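Local coordinates for protein beta sliding clamp (Borrelia burgdorferi, PDB 6DJ8) that probably forms a ring-shaped head-to-tail dimer around DNA that tethers DNA polymerases and other proteins to it and so confers processivity, at residues F14-T19 and K98-F103; K91-Y96 and L110-E115; S52-K57 and S67-V72; F77-N82 and E129-Y134. All coordinates share one frame; numbering follows the deposited sequence.

Contact 1 of 4, residues F14-T19 and K98-F103; sequences FFICET and KIKIVF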
loop_
_atom_site.group_PDB
_atom_site.type_symbol
_atom_site.label_atom_id
_atom_site.label_comp_id
_atom_site.label_asym_id
_atom_site.label_seq_id
_atom_site.Cartn_x
_atom_site.Cartn_y
_atom_site.Cartn_z
ATOM N N PHE A 14 -36.291 7.292 10.664
ATOM C CA PHE A 14 -35.417 6.598 9.729
ATOM C C PHE A 14 -35.196 7.469 8.502
ATOM O O PHE A 14 -35.885 8.466 8.292
ATOM C CB PHE A 14 -36.026 5.258 9.291
ATOM C CG PHE A 14 -37.227 5.421 8.414
ATOM C CD1 PHE A 14 -38.497 5.461 8.968
ATOM C CD2 PHE A 14 -37.095 5.577 7.040
ATOM C CE1 PHE A 14 -39.617 5.625 8.168
ATOM C CE2 PHE A 14 -38.209 5.758 6.235
ATOM C CZ PHE A 14 -39.469 5.777 6.797
ATOM N N PHE A 15 -34.266 7.037 7.657
ATOM C CA PHE A 15 -34.235 7.558 6.306
ATOM C C PHE A 15 -33.752 6.457 5.374
ATOM O O PHE A 15 -33.033 5.544 5.784
ATOM C CB PHE A 15 -33.360 8.810 6.177
ATOM C CG PHE A 15 -31.929 8.585 6.494
ATOM C CD1 PHE A 15 -31.476 8.716 7.787
ATOM C CD2 PHE A 15 -31.025 8.247 5.504
ATOM C CE1 PHE A 15 -30.153 8.508 8.094
ATOM C CE2 PHE A 15 -29.713 8.043 5.804
ATOM C CZ PHE A 15 -29.273 8.162 7.107
ATOM N N ILE A 16 -34.158 6.571 4.113
ATOM C CA ILE A 16 -33.715 5.702 3.035
ATOM C C ILE A 16 -32.803 6.524 2.142
ATOM O O ILE A 16 -33.126 7.667 1.799
ATOM C CB ILE A 16 -34.913 5.147 2.242
ATOM C CG1 ILE A 16 -35.896 4.422 3.186
ATOM C CG2 ILE A 16 -34.438 4.235 1.105
ATOM C CD1 ILE A 16 -37.123 3.879 2.500
ATOM N N CYS A 17 -31.666 5.950 1.770
ATOM C CA CYS A 17 -30.711 6.657 0.934
ATOM C C CYS A 17 -30.104 5.693 -0.070
ATOM O O CYS A 17 -30.225 4.466 0.043
ATOM C CB CYS A 17 -29.603 7.297 1.764
ATOM S SG CYS A 17 -28.623 6.097 2.647
ATOM N N GLU A 18 -29.452 6.267 -1.066
ATOM C CA GLU A 18 -28.662 5.486 -2.005
ATOM C C GLU A 18 -27.341 5.109 -1.339
ATOM O O GLU A 18 -26.587 5.983 -0.883
ATOM C CB GLU A 18 -28.445 6.278 -3.295
ATOM C CG GLU A 18 -27.581 5.595 -4.330
ATOM C CD GLU A 18 -27.816 6.146 -5.724
ATOM O OE1 GLU A 18 -28.873 6.782 -5.945
ATOM O OE2 GLU A 18 -26.944 5.941 -6.595
ATOM N N THR A 19 -27.070 3.805 -1.266
ATOM C CA THR A 19 -25.908 3.322 -0.526
ATOM C C THR A 19 -24.610 3.910 -1.064
ATOM O O THR A 19 -23.761 4.374 -0.293
ATOM C CB THR A 19 -25.859 1.798 -0.590
ATOM O OG1 THR A 19 -27.120 1.271 -0.144
ATOM C CG2 THR A 19 -24.768 1.271 0.300
ATOM N N LYS A 98 -29.983 0.596 -2.245
ATOM C CA LYS A 98 -30.513 1.527 -1.257
ATOM C C LYS A 98 -30.519 0.874 0.116
ATOM O O LYS A 98 -30.757 -0.336 0.240
ATOM C CB LYS A 98 -31.949 1.941 -1.604
ATOM C CG LYS A 98 -32.081 2.624 -2.946
ATOM C CD LYS A 98 -33.477 3.174 -3.180
ATOM C CE LYS A 98 -33.497 4.032 -4.444
ATOM N NZ LYS A 98 -34.836 4.621 -4.738
ATOM N N ILE A 99 -30.313 1.679 1.160
ATOM C CA ILE A 99 -30.411 1.146 2.516
ATOM C C ILE A 99 -31.396 1.975 3.332
ATOM O O ILE A 99 -31.620 3.162 3.069
ATOM C CB ILE A 99 -29.045 1.088 3.231
ATOM C CG1 ILE A 99 -28.312 2.435 3.104
ATOM C CG2 ILE A 99 -28.188 -0.028 2.666
ATOM C CD1 ILE A 99 -27.093 2.499 3.985
ATOM N N LYS A 100 -31.992 1.328 4.329
ATOM C CA LYS A 100 -32.877 1.974 5.284
ATOM C C LYS A 100 -32.109 2.074 6.593
ATOM O O LYS A 100 -31.627 1.060 7.115
ATOM C CB LYS A 100 -34.179 1.180 5.454
ATOM C CG LYS A 100 -35.215 1.819 6.391
ATOM C CD LYS A 100 -36.567 1.064 6.342
ATOM C CE LYS A 100 -37.624 1.725 7.230
ATOM N NZ LYS A 100 -38.891 0.924 7.352
ATOM N N ILE A 101 -31.975 3.286 7.113
ATOM C CA ILE A 101 -31.239 3.529 8.344
ATOM C C ILE A 101 -32.246 3.976 9.391
ATOM O O ILE A 101 -32.913 4.995 9.216
ATOM C CB ILE A 101 -30.135 4.568 8.129
ATOM C CG1 ILE A 101 -29.124 4.018 7.101
ATOM C CG2 ILE A 101 -29.484 4.919 9.446
ATOM C CD1 ILE A 101 -28.004 4.988 6.698
ATOM N N VAL A 102 -32.357 3.210 10.472
ATOM C CA VAL A 102 -33.348 3.426 11.517
ATOM C C VAL A 102 -32.608 3.900 12.753
ATOM O O VAL A 102 -31.587 3.315 13.126
ATOM C CB VAL A 102 -34.142 2.141 11.818
ATOM C CG1 VAL A 102 -35.145 2.386 12.945
ATOM C CG2 VAL A 102 -34.845 1.636 10.571
ATOM N N PHE A 103 -33.097 4.964 13.376
ATOM C CA PHE A 103 -32.478 5.454 14.597
ATOM C C PHE A 103 -33.286 4.930 15.770
ATOM O O PHE A 103 -34.477 5.232 15.893
ATOM C CB PHE A 103 -32.382 6.979 14.632
ATOM C CG PHE A 103 -31.790 7.517 15.906
ATOM C CD1 PHE A 103 -30.718 6.881 16.507
ATOM C CD2 PHE A 103 -32.258 8.692 16.470
ATOM C CE1 PHE A 103 -30.155 7.368 17.665
ATOM C CE2 PHE A 103 -31.694 9.194 17.631
ATOM C CZ PHE A 103 -30.640 8.534 18.228
#
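Strands 14-18 and 98-103 are antiparallel neighbours in the five-stranded sheet of the N-terminal clamp domain, joined by four backbone hydrogen bonds in two reciprocal pairs, Phe15 with Ile101 and Cys17 with Ile99. The straightest, Ile101 N to Phe15 O, is 2.8 Å and lies nearly along the C=O axis. The tight face, turned to helix 83-92 and the core, bears Phe15, Cys17, Ile99 and Ile101. Phe15 CG sits between the backbone N and carbonyl carbon (chi1 62°), which lays one ring face over Ile101 CB, 4.1 Å from the ring centroid. Phe15 CZ meets Ile101 CD1 at 3.4 Å, and Cys17 SG touches Ile99 CG1 at 3.7 Å. The other face is looser and more polar. Lys100, extended beyond CG, crosses the Phe14 ring obliquely; its CE makes a CH-pi contact and its NZ a cation-pi contact over the same face, NZ 4.7 Å from the Phe14 centroid and 4° off the normal. Lys98 is exposed, and its NZ stays 6.5 Å from Glu18 OE1, too far for an ion pair. Strand 109-114 flanks 98-103, Val72 bonds to Ile16 on the far edge, helix 83-92 packs on Ile99 and Ile101, and strand 44-50 meets Phe15.

Contact 2 of 4, residues K91-Y96 and L110-E115; sequences KAFNFY and LEIMGE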
loop_
_atom_site.group_PDB
_atom_site.type_symbol
_atom_site.label_atom_id
_atom_site.label_comp_id
_atom_site.label_asym_id
_atom_site.label_seq_id
_atom_site.Cartn_x
_atom_site.Cartn_y
_atom_site.Cartn_z
ATOM N N LYS A 91 -20.133 0.471 3.843
ATOM C CA LYS A 91 -19.345 -0.421 2.992
ATOM C C LYS A 91 -19.829 -1.860 3.139
ATOM O O LYS A 91 -19.909 -2.615 2.156
ATOM C CB LYS A 91 -17.859 -0.341 3.352
ATOM C CG LYS A 91 -17.089 0.726 2.574
ATOM C CD LYS A 91 -15.577 0.711 2.835
ATOM C CE LYS A 91 -14.833 -0.404 2.064
ATOM N NZ LYS A 91 -15.135 -1.815 2.449
ATOM N N ALA A 92 -20.144 -2.257 4.370
ATOM C CA ALA A 92 -20.607 -3.624 4.599
ATOM C C ALA A 92 -21.843 -3.917 3.766
ATOM O O ALA A 92 -22.001 -5.029 3.260
ATOM C CB ALA A 92 -20.888 -3.830 6.092
ATOM N N PHE A 93 -22.697 -2.911 3.558
ATOM C CA PHE A 93 -23.934 -3.066 2.812
ATOM C C PHE A 93 -23.852 -2.509 1.385
ATOM O O PHE A 93 -24.889 -2.232 0.777
ATOM C CB PHE A 93 -25.084 -2.419 3.598
ATOM C CG PHE A 93 -25.777 -3.382 4.562
ATOM C CD1 PHE A 93 -25.234 -4.634 4.830
ATOM C CD2 PHE A 93 -26.972 -3.034 5.185
ATOM C CE1 PHE A 93 -25.873 -5.528 5.703
ATOM C CE2 PHE A 93 -27.623 -3.924 6.061
ATOM C CZ PHE A 93 -27.068 -5.176 6.322
ATOM N N ASN A 94 -22.651 -2.377 0.816
ATOM C CA ASN A 94 -22.566 -1.830 -0.538
ATOM C C ASN A 94 -23.246 -2.702 -1.598
ATOM O O ASN A 94 -23.457 -2.220 -2.715
ATOM C CB ASN A 94 -21.100 -1.585 -0.911
ATOM C CG ASN A 94 -20.281 -2.832 -0.926
ATOM O OD1 ASN A 94 -20.649 -3.823 -1.520
ATOM N ND2 ASN A 94 -19.164 -2.804 -0.207
ATOM N N PHE A 95 -23.609 -3.959 -1.296
ATOM C CA PHE A 95 -24.301 -4.724 -2.332
ATOM C C PHE A 95 -25.791 -4.405 -2.406
ATOM O O PHE A 95 -26.484 -4.958 -3.267
ATOM C CB PHE A 95 -24.066 -6.252 -2.162
ATOM C CG PHE A 95 -24.608 -6.836 -0.884
ATOM C CD1 PHE A 95 -23.998 -6.578 0.328
ATOM C CD2 PHE A 95 -25.702 -7.680 -0.900
ATOM C CE1 PHE A 95 -24.485 -7.137 1.514
ATOM C CE2 PHE A 95 -26.192 -8.239 0.282
ATOM C CZ PHE A 95 -25.571 -7.966 1.488
ATOM N N TYR A 96 -26.294 -3.505 -1.566
ATOM C CA TYR A 96 -27.645 -2.975 -1.706
ATOM C C TYR A 96 -27.608 -1.651 -2.451
ATOM O O TYR A 96 -26.767 -0.789 -2.167
ATOM C CB TYR A 96 -28.308 -2.739 -0.353
ATOM C CG TYR A 96 -28.620 -3.997 0.410
ATOM C CD1 TYR A 96 -29.521 -4.936 -0.083
ATOM C CD2 TYR A 96 -28.013 -4.245 1.624
ATOM C CE1 TYR A 96 -29.811 -6.089 0.627
ATOM C CE2 TYR A 96 -28.291 -5.389 2.333
ATOM C CZ TYR A 96 -29.184 -6.304 1.828
ATOM O OH TYR A 96 -29.445 -7.421 2.553
ATOM N N LEU A 110 -28.084 2.837 15.650
ATOM C CA LEU A 110 -28.578 2.890 14.290
ATOM C C LEU A 110 -28.773 1.445 13.847
ATOM O O LEU A 110 -27.878 0.619 14.031
ATOM C CB LEU A 110 -27.570 3.605 13.401
ATOM C CG LEU A 110 -28.009 4.895 12.721
ATOM C CD1 LEU A 110 -28.442 5.886 13.753
ATOM C CD2 LEU A 110 -26.816 5.440 11.942
ATOM N N GLU A 111 -29.955 1.124 13.343
ATOM C CA GLU A 111 -30.240 -0.206 12.830
ATOM C C GLU A 111 -30.336 -0.042 11.326
ATOM O O GLU A 111 -31.115 0.785 10.837
ATOM C CB GLU A 111 -31.536 -0.763 13.411
ATOM C CG GLU A 111 -31.705 -0.463 14.897
ATOM C CD GLU A 111 -31.635 -1.700 15.762
ATOM O OE1 GLU A 111 -31.426 -2.804 15.215
ATOM O OE2 GLU A 111 -31.793 -1.569 16.993
ATOM N N ILE A 112 -29.546 -0.820 10.595
ATOM C CA ILE A 112 -29.418 -0.658 9.158
ATOM C C ILE A 112 -29.814 -1.963 8.493
ATOM O O ILE A 112 -29.401 -3.049 8.928
ATOM C CB ILE A 112 -27.988 -0.246 8.773
ATOM C CG1 ILE A 112 -27.547 0.941 9.638
ATOM C CG2 ILE A 112 -27.903 0.064 7.299
ATOM C CD1 ILE A 112 -26.205 1.577 9.223
ATOM N N MET A 113 -30.622 -1.852 7.452
ATOM C CA MET A 113 -31.074 -2.995 6.693
ATOM C C MET A 113 -31.113 -2.560 5.242
ATOM O O MET A 113 -31.162 -1.360 4.937
ATOM C CB MET A 113 -32.451 -3.485 7.182
ATOM C CG MET A 113 -33.540 -2.413 7.074
ATOM S SD MET A 113 -34.616 -2.315 8.532
ATOM C CE MET A 113 -33.402 -1.917 9.795
ATOM N N GLY A 114 -31.055 -3.531 4.338
ATOM C CA GLY A 114 -31.217 -3.199 2.938
ATOM C C GLY A 114 -32.642 -2.751 2.699
ATOM O O GLY A 114 -33.586 -3.333 3.248
ATOM N N GLU A 115 -32.809 -1.664 1.947
ATOM C CA GLU A 115 -34.143 -1.216 1.556
ATOM C C GLU A 115 -34.449 -1.943 0.263
ATOM O O GLU A 115 -34.196 -1.448 -0.836
ATOM C CB GLU A 115 -34.244 0.299 1.417
ATOM C CG GLU A 115 -35.642 0.781 1.017
ATOM C CD GLU A 115 -36.767 0.256 1.925
ATOM O OE1 GLU A 115 -36.551 0.077 3.146
ATOM O OE2 GLU A 115 -37.879 0.021 1.405
HETATM O O HOH W 1 -31.033 -6.159 4.857
#
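The C-terminal end of helix 83-92 passes into a type I beta turn, Phe93 to Tyr96, and the two aromatic side chains at the ends of that turn close onto strand 110-114 in the N-terminal domain of this DNA-clamp fold. Tyr96 carries the polar end of the contact. About its CA-CB bond, CG stands anti to the carbonyl carbon (chi1 -68°), so that the ring lies flat on Gly114. CG is 3.7 Å from Gly114 CA, CD1 and CE1 lie over that CA at 3.9 and 4.0 Å, CD2 comes closest to it at 3.6 Å, and CE2 and CZ continue across it toward Gly114 N. The CH-pi contact is almost axial: Gly114 CA stands 3.5 Å from the Tyr96 centroid, 8° off the normal. With no side chain on Gly114, the ring can rest directly on the main chain. Phe95 CE2 lies over the opposite face of Tyr96, while Tyr96 CE2 sits over the centre of the Phe93 ring. Phe93 in turn reaches the strand with CE2, 3.6 Å from Met113 CA at the ring edge, and with CD2, which touches Ile112 CG2. The outer side of the turn belongs to the dimer interface: Arg293 of the second subunit bonds to Ala92 O and Asn94 OD1, and Arg290 of that subunit makes a cation-pi contact with Phe95. No direct hydrogen bond crosses between 91-96 and 110-115; one water bridges them instead, 3.1 Å from Tyr96 OH and accepting from Gly114 N at 2.7 Å.

Contact 3 of 4, residues S52-K57 and S67-V72; sequences SNLIIK and STISIV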
loop_
_atom_site.group_PDB
_atom_site.type_symbol
_atom_site.label_atom_id
_atom_site.label_comp_id
_atom_site.label_asym_id
_atom_site.label_seq_id
_atom_site.Cartn_x
_atom_site.Cartn_y
_atom_site.Cartn_z
ATOM N N SER A 52 -36.670 15.903 3.096
ATOM C CA SER A 52 -36.096 14.943 2.162
ATOM C C SER A 52 -34.597 15.144 1.940
ATOM O O SER A 52 -34.058 14.692 0.921
ATOM C CB SER A 52 -36.847 15.007 0.835
ATOM O OG SER A 52 -38.198 14.629 1.044
ATOM N N ASN A 53 -33.910 15.789 2.873
ATOM C CA ASN A 53 -32.472 15.967 2.774
ATOM C C ASN A 53 -31.767 15.419 4.004
ATOM O O ASN A 53 -32.262 15.536 5.128
ATOM C CB ASN A 53 -32.112 17.445 2.582
ATOM C CG ASN A 53 -32.670 18.000 1.294
ATOM O OD1 ASN A 53 -32.294 17.561 0.206
ATOM N ND2 ASN A 53 -33.564 18.960 1.402
ATOM N N LEU A 54 -30.602 14.841 3.771
ATOM C CA LEU A 54 -29.689 14.446 4.827
ATOM C C LEU A 54 -28.526 15.428 4.870
ATOM O O LEU A 54 -27.854 15.641 3.855
ATOM C CB LEU A 54 -29.164 13.039 4.575
ATOM C CG LEU A 54 -28.319 12.471 5.714
ATOM C CD1 LEU A 54 -29.208 12.084 6.890
ATOM C CD2 LEU A 54 -27.463 11.312 5.231
ATOM N N ILE A 55 -28.266 16.007 6.040
ATOM C CA ILE A 55 -27.132 16.911 6.213
ATOM C C ILE A 55 -26.068 16.162 6.998
ATOM O O ILE A 55 -26.335 15.669 8.100
ATOM C CB ILE A 55 -27.521 18.197 6.955
ATOM C CG1 ILE A 55 -28.710 18.900 6.288
ATOM C CG2 ILE A 55 -26.321 19.093 7.025
ATOM C CD1 ILE A 55 -28.559 19.111 4.827
ATOM N N ILE A 56 -24.876 16.050 6.429
ATOM C CA ILE A 56 -23.739 15.408 7.077
ATOM C C ILE A 56 -22.746 16.495 7.458
ATOM O O ILE A 56 -22.346 17.304 6.609
ATOM C CB ILE A 56 -23.094 14.358 6.155
ATOM C CG1 ILE A 56 -24.080 13.218 5.885
ATOM C CG2 ILE A 56 -21.798 13.807 6.758
ATOM C CD1 ILE A 56 -23.694 12.386 4.703
ATOM N N LYS A 57 -22.378 16.543 8.737
ATOM C CA LYS A 57 -21.416 17.526 9.224
ATOM C C LYS A 57 -20.229 16.821 9.863
ATOM O O LYS A 57 -20.381 15.779 10.519
ATOM C CB LYS A 57 -22.043 18.491 10.238
ATOM C CG LYS A 57 -23.079 19.441 9.650
ATOM C CD LYS A 57 -23.649 20.362 10.744
ATOM C CE LYS A 57 -24.942 21.031 10.320
ATOM N NZ LYS A 57 -25.527 21.917 11.405
ATOM N N SER A 67 -22.295 18.694 4.036
ATOM C CA SER A 67 -22.767 18.208 2.746
ATOM C C SER A 67 -24.226 17.790 2.875
ATOM O O SER A 67 -24.711 17.473 3.965
ATOM C CB SER A 67 -21.946 17.021 2.231
ATOM O OG SER A 67 -22.174 15.862 3.017
ATOM N N THR A 68 -24.919 17.766 1.739
ATOM C CA THR A 68 -26.331 17.427 1.724
ATOM C C THR A 68 -26.623 16.500 0.558
ATOM O O THR A 68 -26.079 16.673 -0.538
ATOM C CB THR A 68 -27.199 18.700 1.619
ATOM O OG1 THR A 68 -28.581 18.332 1.572
ATOM C CG2 THR A 68 -26.856 19.477 0.367
ATOM N N ILE A 69 -27.476 15.502 0.808
ATOM C CA ILE A 69 -27.922 14.570 -0.215
ATOM C C ILE A 69 -29.410 14.324 -0.017
ATOM O O ILE A 69 -29.952 14.494 1.076
ATOM C CB ILE A 69 -27.169 13.226 -0.168
ATOM C CG1 ILE A 69 -27.387 12.550 1.187
ATOM C CG2 ILE A 69 -25.694 13.432 -0.468
ATOM C CD1 ILE A 69 -26.829 11.105 1.254
ATOM N N SER A 70 -30.066 13.903 -1.093
ATOM C CA SER A 70 -31.493 13.642 -1.055
ATOM C C SER A 70 -31.753 12.269 -0.453
ATOM O O SER A 70 -31.031 11.313 -0.730
ATOM C CB SER A 70 -32.074 13.716 -2.463
ATOM O OG SER A 70 -32.049 15.058 -2.928
ATOM N N ILE A 71 -32.789 12.181 0.380
ATOM C CA ILE A 71 -33.194 10.949 1.033
ATOM C C ILE A 71 -34.716 10.904 1.068
ATOM O O ILE A 71 -35.401 11.870 0.718
ATOM C CB ILE A 71 -32.649 10.840 2.470
ATOM C CG1 ILE A 71 -33.123 12.070 3.260
ATOM C CG2 ILE A 71 -31.135 10.650 2.468
ATOM C CD1 ILE A 71 -32.858 12.023 4.728
ATOM N N VAL A 72 -35.237 9.792 1.577
ATOM C CA VAL A 72 -36.651 9.640 1.897
ATOM C C VAL A 72 -36.754 9.488 3.407
ATOM O O VAL A 72 -35.983 8.723 4.011
ATOM C CB VAL A 72 -37.262 8.435 1.162
ATOM C CG1 VAL A 72 -38.679 8.146 1.672
ATOM C CG2 VAL A 72 -37.251 8.683 -0.341
HETATM O O HOH W 2 -29.973 17.415 -0.727
#
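Ile69 and Ile71 both hold CG1 between the backbone N and carbonyl carbon (chi1 60° and 57°), while Leu54 has CG anti to its N (chi1 -173°); these torsions bring the three side chains together on the hairpin face that carries Leu54, Ile56, Ser67 and Ile69. Leu54 CB meets Ile71 CG2 at 3.7 Å and, alongside, Ile69 CG1 at 3.9 Å. Ile71 CD1 lies against the Asn53 carbonyl, 3.6 Å from its O. Reciprocal hydrogen bonds pair Leu54 with Ile69 and Ile56 with Ser67, the shortest being Leu54 N to Ile69 O, 2.8 Å. At the open end Ile71 N reaches Ser52 O at 2.9 Å, from above the carbonyl plane and not on a lone pair. The other face, with Asn53, Ile55, Thr68 and Ser70, is more polar. A water there donates to Asn53 OD1 at 2.5 Å and bonds Thr68 OG1 at 2.8 Å, and Ile55 CD1 packs 3.3 Å from Thr68 OG1. Strand 44-50 pairs with 53-57; beyond Thr68, bonded to Asn253, the sheet of this antiparallel hairpin runs on through strand 254-259 into the central domain. Helix 19-29 touches Leu54, Ile56 and Ile69, and Phe15 touches Leu54 and Ile71.

Contact 4 of 4, residues F77-N82 and E129-Y134; sequences FKVLIN and EPTFSY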
loop_
_atom_site.group_PDB
_atom_site.type_symbol
_atom_site.label_atom_id
_atom_site.label_comp_id
_atom_site.label_asym_id
_atom_site.label_seq_id
_atom_site.Cartn_x
_atom_site.Cartn_y
_atom_site.Cartn_z
ATOM N N PHE A 77 -34.628 14.301 12.574
ATOM C CA PHE A 77 -33.882 13.929 13.767
ATOM C C PHE A 77 -32.403 14.098 13.464
ATOM O O PHE A 77 -32.003 14.235 12.308
ATOM C CB PHE A 77 -34.184 12.484 14.199
ATOM C CG PHE A 77 -33.750 11.436 13.193
ATOM C CD1 PHE A 77 -34.561 11.096 12.124
ATOM C CD2 PHE A 77 -32.530 10.796 13.324
ATOM C CE1 PHE A 77 -34.169 10.122 11.214
ATOM C CE2 PHE A 77 -32.117 9.825 12.404
ATOM C CZ PHE A 77 -32.936 9.489 11.349
ATOM N N LYS A 78 -31.589 14.041 14.515
ATOM C CA LYS A 78 -30.140 14.117 14.382
ATOM C C LYS A 78 -29.509 12.931 15.099
ATOM O O LYS A 78 -30.067 12.406 16.066
ATOM C CB LYS A 78 -29.566 15.428 14.950
ATOM C CG LYS A 78 -30.144 16.696 14.340
ATOM C CD LYS A 78 -29.348 17.910 14.793
ATOM C CE LYS A 78 -29.953 19.205 14.290
ATOM N NZ LYS A 78 -28.867 20.140 13.848
ATOM N N VAL A 79 -28.351 12.502 14.591
ATOM C CA VAL A 79 -27.575 11.397 15.152
ATOM C C VAL A 79 -26.092 11.749 15.094
ATOM O O VAL A 79 -25.591 12.171 14.050
ATOM C CB VAL A 79 -27.823 10.070 14.403
ATOM C CG1 VAL A 79 -26.841 9.033 14.871
ATOM C CG2 VAL A 79 -29.235 9.580 14.663
ATOM N N LEU A 80 -25.397 11.577 16.215
ATOM C CA LEU A 80 -23.944 11.676 16.265
ATOM C C LEU A 80 -23.368 10.265 16.318
ATOM O O LEU A 80 -23.690 9.499 17.238
ATOM C CB LEU A 80 -23.508 12.482 17.483
ATOM C CG LEU A 80 -22.038 12.859 17.598
ATOM C CD1 LEU A 80 -21.689 13.878 16.517
ATOM C CD2 LEU A 80 -21.758 13.427 18.989
ATOM N N ILE A 81 -22.542 9.910 15.340
ATOM C CA ILE A 81 -22.050 8.537 15.236
ATOM C C ILE A 81 -20.596 8.538 14.792
ATOM O O ILE A 81 -20.201 9.314 13.920
ATOM C CB ILE A 81 -22.913 7.694 14.280
ATOM C CG1 ILE A 81 -22.358 6.265 14.145
ATOM C CG2 ILE A 81 -22.993 8.328 12.908
ATOM C CD1 ILE A 81 -23.299 5.382 13.390
ATOM N N ASN A 82 -19.801 7.664 15.406
ATOM C CA ASN A 82 -18.407 7.470 15.030
ATOM C C ASN A 82 -18.267 7.295 13.527
ATOM O O ASN A 82 -18.910 6.427 12.937
ATOM C CB ASN A 82 -17.855 6.253 15.769
ATOM C CG ASN A 82 -16.450 5.921 15.359
ATOM O OD1 ASN A 82 -16.224 5.018 14.543
ATOM N ND2 ASN A 82 -15.489 6.668 15.894
ATOM N N GLU A 129 -25.324 -0.163 14.821
ATOM C CA GLU A 129 -24.222 0.771 15.050
ATOM C C GLU A 129 -24.547 1.659 16.242
ATOM O O GLU A 129 -25.493 2.470 16.177
ATOM C CB GLU A 129 -23.965 1.620 13.810
ATOM C CG GLU A 129 -23.378 0.844 12.625
ATOM C CD GLU A 129 -21.922 0.422 12.855
ATOM O OE1 GLU A 129 -21.308 0.857 13.861
ATOM O OE2 GLU A 129 -21.381 -0.340 12.012
ATOM N N PRO A 130 -23.807 1.545 17.334
ATOM C CA PRO A 130 -24.070 2.404 18.488
ATOM C C PRO A 130 -23.790 3.856 18.157
ATOM O O PRO A 130 -22.946 4.175 17.315
ATOM C CB PRO A 130 -23.133 1.871 19.583
ATOM C CG PRO A 130 -22.199 0.899 18.894
ATOM C CD PRO A 130 -22.991 0.387 17.719
ATOM N N THR A 131 -24.556 4.729 18.798
ATOM C CA THR A 131 -24.496 6.170 18.577
ATOM C C THR A 131 -24.229 6.898 19.883
ATOM O O THR A 131 -24.284 6.319 20.968
ATOM C CB THR A 131 -25.801 6.688 17.961
ATOM O OG1 THR A 131 -26.881 6.415 18.871
ATOM C CG2 THR A 131 -26.071 6.008 16.632
ATOM N N PHE A 132 -23.939 8.191 19.768
ATOM C CA PHE A 132 -23.822 8.993 20.970
ATOM C C PHE A 132 -25.203 9.350 21.493
ATOM O O PHE A 132 -26.212 9.219 20.796
ATOM C CB PHE A 132 -22.995 10.248 20.695
ATOM C CG PHE A 132 -21.535 9.965 20.555
ATOM C CD1 PHE A 132 -21.007 9.580 19.334
ATOM C CD2 PHE A 132 -20.696 10.031 21.658
ATOM C CE1 PHE A 132 -19.663 9.280 19.206
ATOM C CE2 PHE A 132 -19.347 9.737 21.539
ATOM C CZ PHE A 132 -18.830 9.361 20.311
ATOM N N SER A 133 -25.239 9.761 22.758
ATOM C CA SER A 133 -26.458 10.254 23.378
ATOM C C SER A 133 -26.834 11.606 22.782
ATOM O O SER A 133 -26.001 12.307 22.200
ATOM C CB SER A 133 -26.291 10.367 24.896
ATOM N N TYR A 134 -28.122 11.948 22.896
ATOM C CA TYR A 134 -28.587 13.240 22.399
ATOM C C TYR A 134 -27.882 14.408 23.084
ATOM O O TYR A 134 -27.675 15.456 22.459
ATOM C CB TYR A 134 -30.101 13.357 22.585
HETATM O O HOH W 3 -20.932 6.089 17.605
#
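Phe132, Leu80 and Ile81 bury the largest areas where the chain leaving strand 126-130 passes across strand 77-82. Phe132 is anchored through its backbone: its N donates to Leu80 O at 2.9 Å, nearly straight (174°) and close to the C=O axis. Its ring then turns an edge to that same carbonyl, with CD1 3.4 Å from Leu80 O. Leu80, its CG anti to the backbone N, crosses Phe132 obliquely and sets CD2 3.8 Å from Phe132 CG. Ile81, with CG1 anti to its backbone N, sets CD1 3.8 Å from Glu129 CB, while CG1 lies beside Pro130 O. Val79 CG1 touches Thr131 CG2 at 3.6 Å, the two side chains crossing at about a right angle. A water accepts from Asn82 N at 2.9 Å and donates to Pro130 O at 2.8 Å; the Asn82 side chain caps helix 83-92 through Asn85 N. Glu129 turns its carboxylate to the second subunit, forming a salt bridge with Arg324 and a hydrogen bond with Tyr297 there. One direct backbone bond and one water thus fix the crossing, hydrocarbon contacts fill it, and the Glu129 carboxylate probably has its charge balanced by Arg324 of the second subunit.

All four contacts lie in the N-terminal domain, on the same side of the chain's centre. Contacts 1 and 2 have centres about 8 Å apart and share neighbouring strands: Lys100 N and Met113 O are 2.9 Å apart. Contact 3, about 11 Å from contact 1 between centres, joins it where Ile16 N meets Val72 O at 2.8 Å. Contact 4 meets contact 1 through Phe103, packed on Phe77 and Val79, and contact 2 through Leu110 N and Glu129 O, 2.7 Å apart. The nearest atoms of contacts 2 and 3 are about 8 Å apart. Contacts 2 and 4 both reach the second subunit, consistent with this domain taking part in the interface that closes the ring.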